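Local coordinates for protein transcriptional regulator (NtrC family) (Aquifex aeolicus, PDB 3DZD) that probably activates sigma54-dependent transcription as an NtrC-family response regulator, joining a receiver domain to an AAA+ ATPase, here in its inactive state, at residues A[46-51]-A[64-69]; A[2-7]-A[38-43]. All blocks are in the same frame, centred on the assembly; numbering follows the deposited sequence.

Both contacts lie in the receiver domain and join one parallel sheet to helices packed against the same face of it. Their centres are about 8 Å apart. Contact 2 comes first in the chain, pairing strand 2-6 with helix 33-42; contact 1 follows in series, pairing strand 47-51 with helix 62-69. The two strands are neighbours in the sheet, where V6 N probably donates to V49 O (2.8 Å), and the helices touch through I40, F65 and I66. At the ends of these strands D7 and D51 come together, consistent with the acidic phosphorylation site of CheY-like domains. Both contacts also reach the second subunit, so this helical layer borders the dimer interface.

Contact 1 of 2, residues A[46-51]-A[64-69]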
loop_
_atom_site.group_PDB
_atom_site.type_symbol
_atom_site.label_atom_id
_atom_site.label_comp_id
_atom_site.label_asym_id
_atom_site.label_seq_id
_atom_site.Cartn_x
_atom_site.Cartn_y
_atom_site.Cartn_z
ATOM N N PRO A 46 11.670 -19.235 0.754
ATOM C CA PRO A 46 11.398 -17.960 1.426
ATOM C C PRO A 46 12.239 -17.823 2.691
ATOM O O PRO A 46 12.728 -16.735 3.001
ATOM C CB PRO A 46 9.917 -18.069 1.804
ATOM C CG PRO A 46 9.350 -19.061 0.863
ATOM C CD PRO A 46 10.449 -20.028 0.540
ATOM N N VAL A 47 12.401 -18.925 3.418
ATOM C CA VAL A 47 13.140 -18.903 4.675
ATOM C C VAL A 47 14.259 -19.940 4.682
ATOM O O VAL A 47 14.048 -21.103 4.348
ATOM C CB VAL A 47 12.212 -19.167 5.876
ATOM C CG1 VAL A 47 13.020 -19.326 7.153
ATOM C CG2 VAL A 47 11.172 -18.052 6.003
ATOM N N ILE A 48 15.448 -19.506 5.067
ATOM C CA ILE A 48 16.583 -20.398 5.172
ATOM C C ILE A 48 17.129 -20.329 6.577
ATOM O O ILE A 48 17.327 -19.238 7.116
ATOM C CB ILE A 48 17.688 -20.011 4.199
ATOM C CG1 ILE A 48 17.194 -20.174 2.760
ATOM C CG2 ILE A 48 18.921 -20.856 4.446
ATOM C CD1 ILE A 48 18.107 -19.558 1.728
ATOM N N VAL A 49 17.353 -21.504 7.163
ATOM C CA VAL A 49 17.874 -21.637 8.514
ATOM C C VAL A 49 19.291 -22.153 8.396
ATOM O O VAL A 49 19.514 -23.295 7.974
ATOM C CB VAL A 49 17.056 -22.653 9.341
ATOM C CG1 VAL A 49 17.731 -22.920 10.686
ATOM C CG2 VAL A 49 15.625 -22.175 9.532
ATOM N N LEU A 50 20.250 -21.316 8.773
ATOM C CA LEU A 50 21.653 -21.592 8.492
ATOM C C LEU A 50 22.508 -21.666 9.752
ATOM O O LEU A 50 22.438 -20.792 10.615
ATOM C CB LEU A 50 22.203 -20.519 7.560
ATOM C CG LEU A 50 23.717 -20.467 7.351
ATOM C CD1 LEU A 50 24.199 -21.601 6.444
ATOM C CD2 LEU A 50 24.082 -19.115 6.767
ATOM N N ASP A 51 23.317 -22.713 9.855
ATOM C CA ASP A 51 24.254 -22.814 10.967
ATOM C C ASP A 51 25.485 -21.947 10.697
ATOM O O ASP A 51 26.034 -21.961 9.596
ATOM C CB ASP A 51 24.656 -24.269 11.240
ATOM C CG ASP A 51 25.208 -24.464 12.647
ATOM O OD1 ASP A 51 26.092 -23.681 13.055
ATOM O OD2 ASP A 51 24.761 -25.390 13.353
ATOM N N ASP A 64 26.391 -14.347 2.106
ATOM C CA ASP A 64 26.626 -13.593 0.875
ATOM C C ASP A 64 26.194 -14.395 -0.352
ATOM O O ASP A 64 25.646 -13.841 -1.305
ATOM C CB ASP A 64 28.091 -13.162 0.755
ATOM C CG ASP A 64 28.478 -12.108 1.783
ATOM O OD1 ASP A 64 27.733 -11.116 1.942
ATOM O OD2 ASP A 64 29.538 -12.274 2.426
ATOM N N PHE A 65 26.429 -15.700 -0.324
ATOM C CA PHE A 65 25.946 -16.556 -1.395
ATOM C C PHE A 65 24.437 -16.424 -1.543
ATOM O O PHE A 65 23.919 -16.314 -2.652
ATOM C CB PHE A 65 26.293 -18.015 -1.129
ATOM C CG PHE A 65 25.773 -18.950 -2.178
ATOM C CD1 PHE A 65 26.603 -19.411 -3.185
ATOM C CD2 PHE A 65 24.446 -19.346 -2.175
ATOM C CE1 PHE A 65 26.126 -20.260 -4.159
ATOM C CE2 PHE A 65 23.963 -20.201 -3.145
ATOM C CZ PHE A 65 24.805 -20.659 -4.138
ATOM N N ILE A 66 23.741 -16.455 -0.412
ATOM C CA ILE A 66 22.291 -16.327 -0.377
ATOM C C ILE A 66 21.867 -14.931 -0.835
ATOM O O ILE A 66 20.910 -14.771 -1.604
ATOM C CB ILE A 66 21.756 -16.598 1.053
ATOM C CG1 ILE A 66 22.062 -18.039 1.473
ATOM C CG2 ILE A 66 20.262 -16.311 1.146
ATOM C CD1 ILE A 66 21.935 -18.287 2.952
ATOM N N LYS A 67 22.582 -13.923 -0.349
ATOM C CA LYS A 67 22.337 -12.539 -0.729
ATOM C C LYS A 67 22.448 -12.381 -2.240
ATOM O O LYS A 67 21.813 -11.511 -2.838
ATOM C CB LYS A 67 23.351 -11.629 -0.035
ATOM C CG LYS A 67 23.279 -10.167 -0.440
ATOM C CD LYS A 67 24.583 -9.443 -0.122
ATOM C CE LYS A 67 25.074 -9.751 1.287
ATOM N NZ LYS A 67 24.108 -9.312 2.329
ATOM N N GLU A 68 23.253 -13.241 -2.853
ATOM C CA GLU A 68 23.550 -13.135 -4.274
ATOM C C GLU A 68 22.552 -13.889 -5.149
ATOM O O GLU A 68 22.090 -13.372 -6.166
ATOM C CB GLU A 68 24.961 -13.651 -4.554
ATOM C CG GLU A 68 25.460 -13.324 -5.946
ATOM C CD GLU A 68 25.499 -11.832 -6.199
ATOM O OE1 GLU A 68 26.082 -11.105 -5.365
ATOM O OE2 GLU A 68 24.944 -11.386 -7.227
ATOM N N ASN A 69 22.222 -15.111 -4.747
ATOM C CA ASN A 69 21.440 -16.005 -5.589
ATOM C C ASN A 69 20.008 -16.260 -5.109
ATOM O O ASN A 69 19.277 -17.046 -5.714
ATOM C CB ASN A 69 22.186 -17.329 -5.755
ATOM C CG ASN A 69 23.677 -17.130 -5.978
ATOM O OD1 ASN A 69 24.117 -16.061 -6.402
ATOM N ND2 ASN A 69 24.462 -18.158 -5.686
#
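I48 and I66 meet tip to tip between strand 47-51 and helix 62-69, the methyl CD1 of I48 resting 3.9 Å from the branch methyl CG2 of I66. I48 sends its long arm out from the strand because CG1 stands anti to the carbonyl carbon (chi1 -64°) and CD1 continues almost straight on (chi2 168°). I66 is built alike, but it divides its two ends: CG2 takes I48, while CD1 turns to L50 further along the strand, 4.5 Å from that residue's CD2. This second touch is looser than the first. One isoleucine of the helix thus spans two successive inward-facing positions of the strand, with the CA atoms of I48 and I66 8.9 Å apart, and the contact is wholly apolar and buried. I40 of helix 33-42 and V75 of strand 74-79 press on I66 as well.

F65, on the flank of the helix, packs on E37, I40 and K41 of helix 33-42 and stacks on the ring of F62. The solvent side is K67 and E68, exposed and poorly ordered; K67 NZ still reaches the carbonyl of K93, and E68 O takes a weak hydrogen bond from R213 of the second subunit. On the reverse face of the strand V47 meets helix 105-119, so the sheet is covered on both faces. Beyond the packed pair the strand ends at D51, whose OD2 forms a salt bridge with K101, consistent with the phosphoacceptor site of a receiver domain. Strand 47-51, helix 62-69 and strand 74-79 make a beta-alpha-beta crossover, the repeating unit of the CheY-like alpha/beta fold.

Contact 2 of 2, residues A[2-7]-A[38-43]; sequences RVLVVD and KKIKEL
R2, at the start of the strand, lays the end of its chain, CD and NE, across L43 at about a right angle. Both leucine methyls touch these two atoms: CD2 sits 3.4 Å from R2 NE and 3.5 Å from R2 CD, while CD1 lies 3.7 Å from NE. CD2 comes to the guanidinium obliquely. The arginine chain is extended from CG to NE, which carries its head past the leucine to the second subunit, where NH2 forms a salt bridge with E261. L43, the first residue to leave the helical conformation, packs on that same E261. With an alanine at L43 both methyls beside R2 are gone, and the arginine is likely to swing more freely, its bridge to E261 of the second subunit less firmly placed.

V3 faces the other way, onto L20 of helix 10-22, and L4 returns to the helix 33-42 side. There its CD2 meets I40 CG1 at 3.8 Å, again with the side chains crossing nearly at right angles, and CD1 comes more loosely to K39 CD at 4.4 Å. The backbone I40 O accepts from Q258 of the second subunit. K39 lends only its methylene chain; its NZ runs on to T29 O and the carboxylate of E35. On the solvent side of the helix K38 NZ bridges to E42 OE2 (3.0 Å), meeting it from above the carboxylate plane, 51° out of it. V5 rejoins helix 10-22, and V6 settles on L50 of the next strand. Just past the strand D7 turns its carboxylate to that of D51, two like charges close together. Strand 2-6 backed by helix 33-42, in a parallel sheet of order 2-1-3-4-5, belongs to the CheY-like receiver fold.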
loop_
_atom_site.group_PDB
_atom_site.type_symbol
_atom_site.label_atom_id
_atom_site.label_comp_id
_atom_site.label_asym_id
_atom_site.label_seq_id
_atom_site.Cartn_x
_atom_site.Cartn_y
_atom_site.Cartn_z
ATOM N N ARG A 2 8.007 -23.210 1.924
ATOM C CA ARG A 2 9.246 -23.977 2.007
ATOM C C ARG A 2 10.243 -23.409 3.011
ATOM O O ARG A 2 10.283 -22.205 3.250
ATOM C CB ARG A 2 9.902 -24.088 0.637
ATOM C CG ARG A 2 9.142 -24.959 -0.333
ATOM C CD ARG A 2 10.052 -25.421 -1.446
ATOM N NE ARG A 2 9.347 -26.174 -2.479
ATOM C CZ ARG A 2 8.811 -27.376 -2.297
ATOM N NH1 ARG A 2 8.874 -27.970 -1.111
ATOM N NH2 ARG A 2 8.198 -27.984 -3.304
ATOM N N VAL A 3 11.043 -24.290 3.605
ATOM C CA VAL A 3 12.090 -23.879 4.535
ATOM C C VAL A 3 13.315 -24.755 4.340
ATOM O O VAL A 3 13.228 -25.969 4.473
ATOM C CB VAL A 3 11.630 -23.993 6.006
ATOM C CG1 VAL A 3 12.755 -23.590 6.957
ATOM C CG2 VAL A 3 10.389 -23.142 6.246
ATOM N N LEU A 4 14.450 -24.148 4.014
ATOM C CA LEU A 4 15.680 -24.918 3.858
ATOM C C LEU A 4 16.474 -24.872 5.148
ATOM O O LEU A 4 16.778 -23.792 5.655
ATOM C CB LEU A 4 16.539 -24.388 2.700
ATOM C CG LEU A 4 17.940 -25.005 2.558
ATOM C CD1 LEU A 4 17.872 -26.473 2.138
ATOM C CD2 LEU A 4 18.797 -24.211 1.583
ATOM N N VAL A 5 16.796 -26.049 5.675
ATOM C CA VAL A 5 17.572 -26.168 6.904
ATOM C C VAL A 5 18.979 -26.658 6.592
ATOM O O VAL A 5 19.163 -27.792 6.141
ATOM C CB VAL A 5 16.915 -27.136 7.906
ATOM C CG1 VAL A 5 17.734 -27.193 9.186
ATOM C CG2 VAL A 5 15.494 -26.700 8.217
ATOM N N VAL A 6 19.960 -25.787 6.821
ATOM C CA VAL A 6 21.364 -26.095 6.569
ATOM C C VAL A 6 22.127 -26.316 7.878
ATOM O O VAL A 6 22.316 -25.377 8.657
ATOM C CB VAL A 6 22.049 -24.955 5.800
ATOM C CG1 VAL A 6 23.439 -25.374 5.374
ATOM C CG2 VAL A 6 21.216 -24.556 4.593
ATOM N N ASP A 7 22.574 -27.549 8.114
ATOM C CA ASP A 7 23.278 -27.875 9.353
ATOM C C ASP A 7 24.039 -29.194 9.275
ATOM O O ASP A 7 23.650 -30.113 8.555
ATOM C CB ASP A 7 22.309 -27.900 10.546
ATOM C CG ASP A 7 23.024 -27.760 11.895
ATOM O OD1 ASP A 7 22.793 -26.759 12.601
ATOM O OD2 ASP A 7 23.818 -28.647 12.257
ATOM N N LYS A 38 23.500 -25.964 -4.211
ATOM C CA LYS A 38 22.721 -26.718 -5.173
ATOM C C LYS A 38 21.250 -26.345 -5.047
ATOM O O LYS A 38 20.645 -25.812 -5.983
ATOM C CB LYS A 38 22.909 -28.214 -4.917
ATOM C CG LYS A 38 21.891 -29.118 -5.584
ATOM C CD LYS A 38 22.231 -29.353 -7.038
ATOM C CE LYS A 38 21.543 -30.601 -7.546
ATOM N NZ LYS A 38 20.105 -30.603 -7.162
ATOM N N LYS A 39 20.679 -26.610 -3.877
ATOM C CA LYS A 39 19.243 -26.437 -3.683
ATOM C C LYS A 39 18.761 -24.989 -3.803
ATOM O O LYS A 39 17.647 -24.738 -4.266
ATOM C CB LYS A 39 18.798 -27.080 -2.367
ATOM C CG LYS A 39 18.585 -28.576 -2.510
ATOM C CD LYS A 39 18.645 -29.316 -1.195
ATOM C CE LYS A 39 18.292 -30.774 -1.421
ATOM N NZ LYS A 39 18.672 -31.608 -0.267
ATOM N N ILE A 40 19.601 -24.041 -3.409
ATOM C CA ILE A 40 19.230 -22.631 -3.471
ATOM C C ILE A 40 19.060 -22.162 -4.920
ATOM O O ILE A 40 18.063 -21.521 -5.264
ATOM C CB ILE A 40 20.265 -21.757 -2.724
ATOM C CG1 ILE A 40 20.205 -22.045 -1.222
ATOM C CG2 ILE A 40 20.042 -20.287 -3.001
ATOM C CD1 ILE A 40 21.274 -21.347 -0.423
ATOM N N LYS A 41 20.028 -22.502 -5.768
ATOM C CA LYS A 41 20.007 -22.110 -7.175
ATOM C C LYS A 41 18.892 -22.837 -7.916
ATOM O O LYS A 41 18.410 -22.381 -8.954
ATOM C CB LYS A 41 21.357 -22.422 -7.831
ATOM C CG LYS A 41 22.522 -21.611 -7.279
ATOM C CD LYS A 41 23.850 -22.325 -7.466
ATOM C CE LYS A 41 24.213 -22.461 -8.936
ATOM N NZ LYS A 41 25.484 -23.215 -9.137
ATOM N N GLU A 42 18.489 -23.972 -7.361
ATOM C CA GLU A 42 17.527 -24.863 -7.988
ATOM C C GLU A 42 16.092 -24.446 -7.665
ATOM O O GLU A 42 15.205 -24.497 -8.522
ATOM C CB GLU A 42 17.788 -26.285 -7.489
ATOM C CG GLU A 42 17.010 -27.387 -8.182
ATOM C CD GLU A 42 17.312 -28.756 -7.587
ATOM O OE1 GLU A 42 17.322 -28.882 -6.342
ATOM O OE2 GLU A 42 17.544 -29.705 -8.365
ATOM N N LEU A 43 15.872 -24.022 -6.424
ATOM C CA LEU A 43 14.527 -23.754 -5.939
ATOM C C LEU A 43 14.526 -22.618 -4.915
ATOM O O LEU A 43 15.490 -22.431 -4.172
ATOM C CB LEU A 43 13.930 -25.036 -5.357
ATOM C CG LEU A 43 12.792 -24.968 -4.335
ATOM C CD1 LEU A 43 11.519 -24.389 -4.946
ATOM C CD2 LEU A 43 12.531 -26.357 -3.769
#